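Local coordinates for protein spectinomycin phosphotransferase (Legionella pneumophila, PDB 3I1A) that probably transfers a phosphate group from a nucleotide to the antibiotic spectinomycin, making the bacterium resistant to it, at residues 284-296 against 309-323. Numbering follows the deposited sequence. Where two conformers were deposited one is given.
Sequences RIVEDIAVYGQDL and SFKYFKEMFDPNNVV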
ATOM      1  N   ARG A 284      -5.856   8.477   7.633  1.00 14.83           N
ATOM      2  CA  ARG A 284      -4.829   8.245   6.623  1.00 15.28           C
ATOM      3  C   ARG A 284      -4.228   9.586   6.186  1.00 15.62           C
ATOM      4  O   ARG A 284      -3.030   9.663   5.918  1.00 17.16           O
ATOM      5  CB  ARG A 284      -5.401   7.533   5.403  1.00 13.77           C
ATOM      6  CG  ARG A 284      -4.307   7.004   4.474  1.00 15.84           C
ATOM      7  CD  ARG A 284      -4.924   6.241   3.288  1.00 16.34           C
ATOM      8  NE  ARG A 284      -3.877   5.706   2.421  1.00 18.01           N
ATOM      9  CZ  ARG A 284      -3.291   6.393   1.443  1.00 21.46           C
ATOM     10  NH1 ARG A 284      -3.658   7.653   1.192  1.00 19.34           N
ATOM     11  NH2 ARG A 284      -2.315   5.823   0.737  1.00 18.83           N
ATOM     12  N   ILE A 285      -5.052  10.634   6.119  1.00 15.63           N
ATOM     13  CA  ILE A 285      -4.533  11.960   5.723  1.00 16.29           C
ATOM     14  C   ILE A 285      -3.626  12.496   6.837  1.00 16.82           C
ATOM     15  O   ILE A 285      -2.564  13.078   6.575  1.00 17.48           O
ATOM     16  CB  ILE A 285      -5.683  12.946   5.414  1.00 14.67           C
ATOM     17  CG1 ILE A 285      -6.513  12.390   4.256  1.00 15.92           C
ATOM     18  CG2 ILE A 285      -5.136  14.320   5.034  1.00 15.98           C
ATOM     19  CD1 ILE A 285      -7.817  13.113   3.991  1.00 13.04           C
ATOM     20  N   VAL A 286      -4.034  12.294   8.085  1.00 16.97           N
ATOM     21  CA  VAL A 286      -3.214  12.713   9.216  1.00 17.01           C
ATOM     22  C   VAL A 286      -1.836  12.066   9.150  1.00 17.42           C
ATOM     23  O   VAL A 286      -0.818  12.730   9.405  1.00 17.14           O
ATOM     24  CB  VAL A 286      -3.891  12.353  10.555  1.00 16.42           C
ATOM     25  CG1 VAL A 286      -2.906  12.545  11.713  1.00 18.60           C
ATOM     26  CG2 VAL A 286      -5.127  13.205  10.746  1.00 14.22           C
ATOM     27  N   GLU A 287      -1.809  10.777   8.806  0.50 15.58           N
ATOM     28  CA  GLU A 287      -0.574  10.003   8.675  0.50 15.54           C
ATOM     29  C   GLU A 287       0.341  10.639   7.618  0.50 15.21           C
ATOM     30  O   GLU A 287       1.541  10.787   7.831  0.50 16.28           O
ATOM     31  CB  GLU A 287      -0.905   8.541   8.296  0.50 14.73           C
ATOM     32  CG  GLU A 287      -1.030   7.596   9.493  0.50 14.02           C
ATOM     33  CD  GLU A 287      -1.898   6.361   9.238  0.50 14.59           C
ATOM     34  OE1 GLU A 287      -1.761   5.744   8.160  0.50 16.77           O
ATOM     35  OE2 GLU A 287      -2.705   6.011  10.130  0.50 11.88           O
ATOM     36  N   ASP A 288      -0.237  11.006   6.481  1.00 15.90           N
ATOM     37  CA  ASP A 288       0.518  11.644   5.393  1.00 15.08           C
ATOM     38  C   ASP A 288       0.947  13.080   5.773  1.00 15.34           C
ATOM     39  O   ASP A 288       2.022  13.527   5.380  1.00 15.54           O
ATOM     40  CB  ASP A 288      -0.311  11.717   4.101  1.00 15.94           C
ATOM     41  CG  ASP A 288      -0.294  10.408   3.307  1.00 15.57           C
ATOM     42  OD1 ASP A 288       0.557   9.553   3.580  1.00 17.10           O
ATOM     43  OD2 ASP A 288      -1.132  10.266   2.395  1.00 18.37           O
ATOM     44  N   ILE A 289       0.125  13.808   6.524  1.00 16.15           N
ATOM     45  CA  ILE A 289       0.522  15.173   6.883  1.00 15.72           C
ATOM     46  C   ILE A 289       1.747  15.049   7.785  1.00 15.97           C
ATOM     47  O   ILE A 289       2.683  15.857   7.725  1.00 16.12           O
ATOM     48  CB  ILE A 289      -0.641  15.940   7.625  1.00 15.07           C
ATOM     49  CG1 ILE A 289      -1.730  16.319   6.619  1.00 14.00           C
ATOM     50  CG2 ILE A 289      -0.114  17.217   8.281  1.00 14.87           C
ATOM     51  CD1 ILE A 289      -3.005  16.867   7.236  1.00 16.81           C
ATOM     52  N   ALA A 290       1.745  14.032   8.641  1.00 15.47           N
ATOM     53  CA  ALA A 290       2.854  13.834   9.553  1.00 17.01           C
ATOM     54  C   ALA A 290       4.144  13.496   8.812  1.00 17.55           C
ATOM     55  O   ALA A 290       5.199  14.057   9.097  1.00 17.24           O
ATOM     56  CB  ALA A 290       2.511  12.721  10.570  1.00 17.96           C
ATOM     57  N   VAL A 291       4.052  12.567   7.864  1.00 16.86           N
ATOM     58  CA  VAL A 291       5.201  12.120   7.093  1.00 17.95           C
ATOM     59  C   VAL A 291       5.736  13.171   6.127  1.00 18.42           C
ATOM     60  O   VAL A 291       6.932  13.524   6.175  1.00 19.85           O
ATOM     61  CB  VAL A 291       4.859  10.802   6.330  1.00 17.79           C
ATOM     62  CG1 VAL A 291       5.962  10.462   5.364  1.00 19.48           C
ATOM     63  CG2 VAL A 291       4.678   9.644   7.338  1.00 19.06           C
ATOM     64  N   TYR A 292       4.869  13.692   5.268  1.00 20.14           N
ATOM     65  CA  TYR A 292       5.326  14.692   4.305  1.00 20.59           C
ATOM     66  C   TYR A 292       5.549  16.042   4.974  1.00 20.05           C
ATOM     67  O   TYR A 292       6.461  16.790   4.603  1.00 18.94           O
ATOM     68  CB  TYR A 292       4.355  14.756   3.125  1.00 23.52           C
ATOM     69  CG  TYR A 292       4.295  13.419   2.398  1.00 25.72           C
ATOM     70  CD1 TYR A 292       3.441  12.403   2.829  1.00 29.17           C
ATOM     71  CD2 TYR A 292       5.117  13.160   1.312  1.00 29.38           C
ATOM     72  CE1 TYR A 292       3.411  11.166   2.197  1.00 31.41           C
ATOM     73  CE2 TYR A 292       5.094  11.920   0.665  1.00 31.03           C
ATOM     74  CZ  TYR A 292       4.240  10.934   1.116  1.00 32.13           C
ATOM     75  OH  TYR A 292       4.217   9.716   0.481  1.00 35.96           O
ATOM     76  N   GLY A 293       4.752  16.355   5.991  1.00 18.47           N
ATOM     77  CA  GLY A 293       4.978  17.607   6.693  1.00 18.54           C
ATOM     78  C   GLY A 293       6.353  17.619   7.361  1.00 17.48           C
ATOM     79  O   GLY A 293       7.084  18.632   7.327  1.00 17.57           O
ATOM     80  N   GLN A 294       6.739  16.502   7.975  1.00 17.24           N
ATOM     81  CA  GLN A 294       8.045  16.455   8.618  1.00 16.42           C
ATOM     82  C   GLN A 294       9.170  16.612   7.579  1.00 15.54           C
ATOM     83  O   GLN A 294      10.220  17.222   7.866  1.00 14.28           O
ATOM     84  CB  GLN A 294       8.248  15.143   9.376  1.00 18.72           C
ATOM     85  CG  GLN A 294       9.518  15.155  10.232  1.00 20.05           C
ATOM     86  CD  GLN A 294       9.487  16.237  11.304  1.00 23.75           C
ATOM     87  OE1 GLN A 294      10.220  17.235  11.232  1.00 22.32           O
ATOM     88  NE2 GLN A 294       8.624  16.057  12.296  1.00 21.29           N
ATOM     89  N   ASP A 295       8.957  16.060   6.384  1.00 15.99           N
ATOM     90  CA  ASP A 295       9.965  16.179   5.332  1.00 16.71           C
ATOM     91  C   ASP A 295      10.159  17.643   4.933  1.00 16.08           C
ATOM     92  O   ASP A 295      11.249  18.024   4.475  1.00 16.51           O
ATOM     93  CB  ASP A 295       9.562  15.347   4.107  1.00 20.00           C
ATOM     94  CG  ASP A 295      10.725  15.059   3.185  1.00 23.12           C
ATOM     95  OD1 ASP A 295      11.850  14.799   3.687  1.00 23.88           O
ATOM     96  OD2 ASP A 295      10.517  15.069   1.950  1.00 26.36           O
ATOM     97  N   LEU A 296       9.117  18.461   5.085  1.00 15.46           N
ATOM     98  CA  LEU A 296       9.226  19.877   4.748  1.00 16.03           C
ATOM     99  C   LEU A 296       9.774  20.714   5.904  1.00 17.13           C
ATOM    100  O   LEU A 296      10.435  21.724   5.669  1.00 16.86           O
ATOM    101  CB  LEU A 296       7.867  20.452   4.304  1.00 17.88           C
ATOM    102  CG  LEU A 296       7.521  20.381   2.808  1.00 21.06           C
ATOM    103  CD1 LEU A 296       8.540  21.208   1.966  1.00 18.55           C
ATOM    104  CD2 LEU A 296       7.493  18.933   2.372  1.00 22.89           C
ATOM    105  N   SER A 309       7.433  16.063  -2.042  1.00 17.38           N
ATOM    106  CA  SER A 309       6.603  15.879  -0.840  1.00 15.33           C
ATOM    107  C   SER A 309       5.624  17.056  -0.718  1.00 16.95           C
ATOM    108  O   SER A 309       4.462  16.857  -0.399  1.00 17.85           O
ATOM    109  CB  SER A 309       7.466  15.838   0.413  1.00 15.32           C
ATOM    110  OG  SER A 309       8.321  14.713   0.405  1.00 15.48           O
ATOM    111  N   PHE A 310       6.096  18.271  -1.009  1.00 14.77           N
ATOM    112  CA  PHE A 310       5.261  19.470  -0.906  1.00 15.19           C
ATOM    113  C   PHE A 310       4.104  19.422  -1.907  1.00 15.97           C
ATOM    114  O   PHE A 310       2.978  19.733  -1.558  1.00 16.35           O
ATOM    115  CB  PHE A 310       6.149  20.715  -1.100  1.00 16.80           C
ATOM    116  CG  PHE A 310       5.466  22.035  -0.799  1.00 19.69           C
ATOM    117  CD1 PHE A 310       4.430  22.125   0.128  1.00 19.04           C
ATOM    118  CD2 PHE A 310       5.922  23.204  -1.403  1.00 19.94           C
ATOM    119  CE1 PHE A 310       3.865  23.365   0.446  1.00 20.10           C
ATOM    120  CE2 PHE A 310       5.356  24.453  -1.089  1.00 21.42           C
ATOM    121  CZ  PHE A 310       4.330  24.530  -0.166  1.00 19.65           C
ATOM    122  N   LYS A 311       4.374  19.002  -3.141  1.00 15.39           N
ATOM    123  CA  LYS A 311       3.334  18.886  -4.143  1.00 16.33           C
ATOM    124  C   LYS A 311       2.306  17.842  -3.693  1.00 16.96           C
ATOM    125  O   LYS A 311       1.093  18.058  -3.810  1.00 15.73           O
ATOM    126  CB  LYS A 311       3.965  18.511  -5.500  1.00 19.74           C
ATOM    127  CG  LYS A 311       4.859  19.635  -6.036  1.00 23.22           C
ATOM    128  CD  LYS A 311       5.303  19.404  -7.476  1.00 28.91           C
ATOM    129  CE  LYS A 311       6.159  20.569  -7.971  1.00 31.81           C
ATOM    130  NZ  LYS A 311       6.492  20.428  -9.428  1.00 35.75           N
ATOM    131  N   TYR A 312       2.790  16.724  -3.158  1.00 16.00           N
ATOM    132  CA  TYR A 312       1.887  15.671  -2.691  1.00 18.59           C
ATOM    133  C   TYR A 312       1.010  16.211  -1.568  1.00 18.98           C
ATOM    134  O   TYR A 312      -0.213  16.033  -1.567  1.00 18.23           O
ATOM    135  CB  TYR A 312       2.661  14.467  -2.175  1.00 20.16           C
ATOM    136  CG  TYR A 312       1.735  13.376  -1.676  1.00 26.58           C
ATOM    137  CD1 TYR A 312       0.817  12.762  -2.537  1.00 29.19           C
ATOM    138  CD2 TYR A 312       1.751  12.979  -0.342  1.00 27.91           C
ATOM    139  CE1 TYR A 312      -0.062  11.774  -2.067  1.00 30.53           C
ATOM    140  CE2 TYR A 312       0.882  11.996   0.133  1.00 30.03           C
ATOM    141  CZ  TYR A 312      -0.016  11.399  -0.731  1.00 31.61           C
ATOM    142  OH  TYR A 312      -0.849  10.400  -0.262  1.00 34.14           O
ATOM    143  N   PHE A 313       1.650  16.864  -0.610  1.00 16.88           N
ATOM    144  CA  PHE A 313       0.941  17.451   0.519  1.00 17.07           C
ATOM    145  C   PHE A 313      -0.154  18.414   0.030  1.00 18.34           C
ATOM    146  O   PHE A 313      -1.297  18.374   0.505  1.00 16.14           O
ATOM    147  CB  PHE A 313       1.956  18.185   1.409  1.00 15.90           C
ATOM    148  CG  PHE A 313       1.401  18.619   2.741  1.00 18.93           C
ATOM    149  CD1 PHE A 313       1.792  17.978   3.920  1.00 16.89           C
ATOM    150  CD2 PHE A 313       0.494  19.666   2.814  1.00 18.45           C
ATOM    151  CE1 PHE A 313       1.273  18.388   5.156  1.00 20.33           C
ATOM    152  CE2 PHE A 313      -0.030  20.081   4.050  1.00 17.70           C
ATOM    153  CZ  PHE A 313       0.359  19.443   5.210  1.00 17.93           C
ATOM    154  N   LYS A 314       0.171  19.275  -0.936  1.00 15.29           N
ATOM    155  CA  LYS A 314      -0.843  20.228  -1.392  1.00 17.60           C
ATOM    156  C   LYS A 314      -1.990  19.620  -2.173  1.00 17.75           C
ATOM    157  O   LYS A 314      -3.140  20.069  -2.060  1.00 17.37           O
ATOM    158  CB  LYS A 314      -0.191  21.340  -2.217  1.00 16.22           C
ATOM    159  CG  LYS A 314       0.687  22.223  -1.340  1.00 18.40           C
ATOM    160  CD  LYS A 314       1.167  23.481  -2.048  1.00 22.44           C
ATOM    161  CE  LYS A 314       2.231  23.187  -3.085  1.00 23.27           C
ATOM    162  NZ  LYS A 314       2.724  24.478  -3.674  1.00 26.10           N
ATOM    163  N   GLU A 315      -1.673  18.606  -2.973  1.00 18.55           N
ATOM    164  CA  GLU A 315      -2.683  17.948  -3.772  1.00 20.16           C
ATOM    165  C   GLU A 315      -3.795  17.369  -2.920  1.00 19.37           C
ATOM    166  O   GLU A 315      -4.930  17.259  -3.391  1.00 19.35           O
ATOM    167  CB  GLU A 315      -2.055  16.837  -4.600  1.00 23.45           C
ATOM    168  CG  GLU A 315      -1.270  17.357  -5.779  1.00 30.30           C
ATOM    169  CD  GLU A 315      -0.770  16.234  -6.654  1.00 34.18           C
ATOM    170  OE1 GLU A 315      -0.459  16.509  -7.828  1.00 38.90           O
ATOM    171  OE2 GLU A 315      -0.690  15.084  -6.161  1.00 36.95           O
ATOM    172  N   MET A 316      -3.478  16.983  -1.682  1.00 18.54           N
ATOM    173  CA  MET A 316      -4.510  16.403  -0.804  1.00 18.02           C
ATOM    174  C   MET A 316      -5.656  17.369  -0.576  1.00 18.21           C
ATOM    175  O   MET A 316      -6.788  16.959  -0.269  1.00 18.47           O
ATOM    176  CB  MET A 316      -3.918  16.016   0.560  1.00 17.62           C
ATOM    177  CG  MET A 316      -2.775  15.010   0.458  1.00 19.99           C
ATOM    178  SD  MET A 316      -2.167  14.357   2.037  1.00 17.82           S
ATOM    179  CE  MET A 316      -1.999  15.889   3.054  1.00 18.86           C
ATOM    180  N   PHE A 317      -5.362  18.661  -0.709  1.00 19.09           N
ATOM    181  CA  PHE A 317      -6.368  19.703  -0.498  1.00 19.91           C
ATOM    182  C   PHE A 317      -7.059  20.197  -1.769  1.00 21.22           C
ATOM    183  O   PHE A 317      -7.856  21.143  -1.722  1.00 23.10           O
ATOM    184  CB  PHE A 317      -5.730  20.888   0.254  1.00 18.61           C
ATOM    185  CG  PHE A 317      -5.189  20.517   1.602  1.00 17.19           C
ATOM    186  CD1 PHE A 317      -3.930  19.921   1.724  1.00 14.74           C
ATOM    187  CD2 PHE A 317      -5.964  20.697   2.760  1.00 17.41           C
ATOM    188  CE1 PHE A 317      -3.448  19.509   2.968  1.00 15.48           C
ATOM    189  CE2 PHE A 317      -5.491  20.282   4.014  1.00 17.44           C
ATOM    190  CZ  PHE A 317      -4.236  19.687   4.123  1.00 16.98           C
ATOM    191  N   ASP A 318      -6.768  19.566  -2.902  1.00 22.35           N
ATOM    192  CA  ASP A 318      -7.398  19.985  -4.159  1.00 23.99           C
ATOM    193  C   ASP A 318      -8.867  19.560  -4.271  1.00 24.12           C
ATOM    194  O   ASP A 318      -9.338  18.685  -3.547  1.00 22.61           O
ATOM    195  CB  ASP A 318      -6.635  19.427  -5.364  1.00 23.16           C
ATOM    196  CG  ASP A 318      -5.352  20.198  -5.668  1.00 24.79           C
ATOM    197  OD1 ASP A 318      -5.234  21.368  -5.263  1.00 26.11           O
ATOM    198  OD2 ASP A 318      -4.470  19.631  -6.346  1.00 26.16           O
ATOM    199  N   PRO A 319      -9.616  20.196  -5.186  1.00 25.58           N
ATOM    200  CA  PRO A 319     -11.026  19.860  -5.379  1.00 25.08           C
ATOM    201  C   PRO A 319     -11.204  18.372  -5.636  1.00 25.11           C
ATOM    202  O   PRO A 319     -10.525  17.794  -6.485  1.00 27.21           O
ATOM    203  CB  PRO A 319     -11.417  20.694  -6.603  1.00 23.24           C
ATOM    204  CG  PRO A 319     -10.579  21.891  -6.469  1.00 25.13           C
ATOM    205  CD  PRO A 319      -9.224  21.301  -6.077  1.00 25.65           C
ATOM    206  N   ASN A 320     -12.121  17.757  -4.900  1.00 24.86           N
ATOM    207  CA  ASN A 320     -12.426  16.342  -5.061  1.00 25.32           C
ATOM    208  C   ASN A 320     -11.278  15.430  -4.660  1.00 23.59           C
ATOM    209  O   ASN A 320     -11.231  14.279  -5.098  1.00 23.64           O
ATOM    210  CB  ASN A 320     -12.799  16.022  -6.518  1.00 30.53           C
ATOM    211  CG  ASN A 320     -13.756  17.025  -7.125  1.00 32.97           C
ATOM    212  OD1 ASN A 320     -13.839  17.145  -8.354  1.00 35.20           O
ATOM    213  ND2 ASN A 320     -14.487  17.750  -6.278  1.00 35.48           N
ATOM    214  N   ASN A 321     -10.325  15.922  -3.873  1.00 21.74           N
ATOM    215  CA  ASN A 321      -9.233  15.038  -3.463  1.00 21.12           C
ATOM    216  C   ASN A 321      -9.543  14.470  -2.077  1.00 19.05           C
ATOM    217  O   ASN A 321     -10.678  14.606  -1.592  1.00 19.05           O
ATOM    218  CB  ASN A 321      -7.867  15.744  -3.505  1.00 21.27           C
ATOM    219  CG  ASN A 321      -6.716  14.769  -3.790  1.00 22.71           C
ATOM    220  OD1 ASN A 321      -6.328  13.979  -2.933  1.00 22.09           O
ATOM    221  ND2 ASN A 321      -6.182  14.810  -5.007  1.00 23.04           N
ATOM    222  N   VAL A 322      -8.561  13.850  -1.431  1.00 18.09           N
ATOM    223  CA  VAL A 322      -8.839  13.190  -0.152  1.00 18.70           C
ATOM    224  C   VAL A 322      -9.434  14.003   0.996  1.00 18.62           C
ATOM    225  O   VAL A 322     -10.310  13.516   1.714  1.00 17.22           O
ATOM    226  CB  VAL A 322      -7.607  12.376   0.356  1.00 16.63           C
ATOM    227  CG1 VAL A 322      -7.292  11.253  -0.664  1.00 18.28           C
ATOM    228  CG2 VAL A 322      -6.370  13.261   0.568  1.00 15.59           C
ATOM    229  N   VAL A 323      -8.988  15.241   1.164  1.00 17.65           N
ATOM    230  CA  VAL A 323      -9.525  16.031   2.249  1.00 18.74           C
ATOM    231  C   VAL A 323     -11.002  16.350   2.068  1.00 19.49           C
ATOM    232  O   VAL A 323     -11.791  16.146   2.989  1.00 20.33           O
ATOM    233  CB  VAL A 323      -8.715  17.338   2.446  1.00 16.61           C
ATOM    234  CG1 VAL A 323      -9.403  18.212   3.513  1.00 16.20           C
ATOM    235  CG2 VAL A 323      -7.285  16.986   2.858  1.00 14.99           C
TER
HETATM  236  O   HOH W   1      -3.456  10.527  -0.581  1.00 23.10           O
HETATM  237  O   HOH W   2      -1.127   7.657  -1.552  1.00 34.05           O
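With CG anti to the carbonyl carbon (chi1 -62°), the Tyr292 ring is held beside its own backbone N; Tyr312, with CG anti to the backbone N, brings its ring edge over one face of Tyr292. They join two neighbouring helices, 274-297 and 303-315, of the C-terminal lobe of this kinase-like aminoglycoside phosphotransferase, a helical hairpin; the axes of segments 284-296 and 309-315 are roughly antiparallel, at 144°. The pair is edge-to-face, with planes 54° apart and Tyr312 CD2 over the centre of the Tyr292 ring. Tyrosine suits position 312 because its hydroxyl extends beyond this stack and donates to Asp288 OD2 at 2.7 Å, reaching the oxygen from above the carboxylate plane. Two waters donate to the same hydroxyl; both also accept from the Arg284 guanidinium, one only weakly, and its salt bridge is to Asp212. Arg284 lies near Asn217, which binds magnesium in another structure of this protein, although no metal is bound here.

Met316 bends at its last torsion, bringing CE within 3.6 Å of Ile289 CG1, while SD lies beside Asp288 CB. Phe313 CE1 is 3.6 Å from Ile289 CG2, and its ring packs edge-to-face with Phe174. Branched Ile285 reaches helix 322-329, its CD1 3.7 Å from Val322 CB. At the other end, small Ser309 lets the backbones approach closely, and its OG donates at 2.7 Å to the anti side of Asp295 OD2, an oxygen that also accepts from Gln301 NE2.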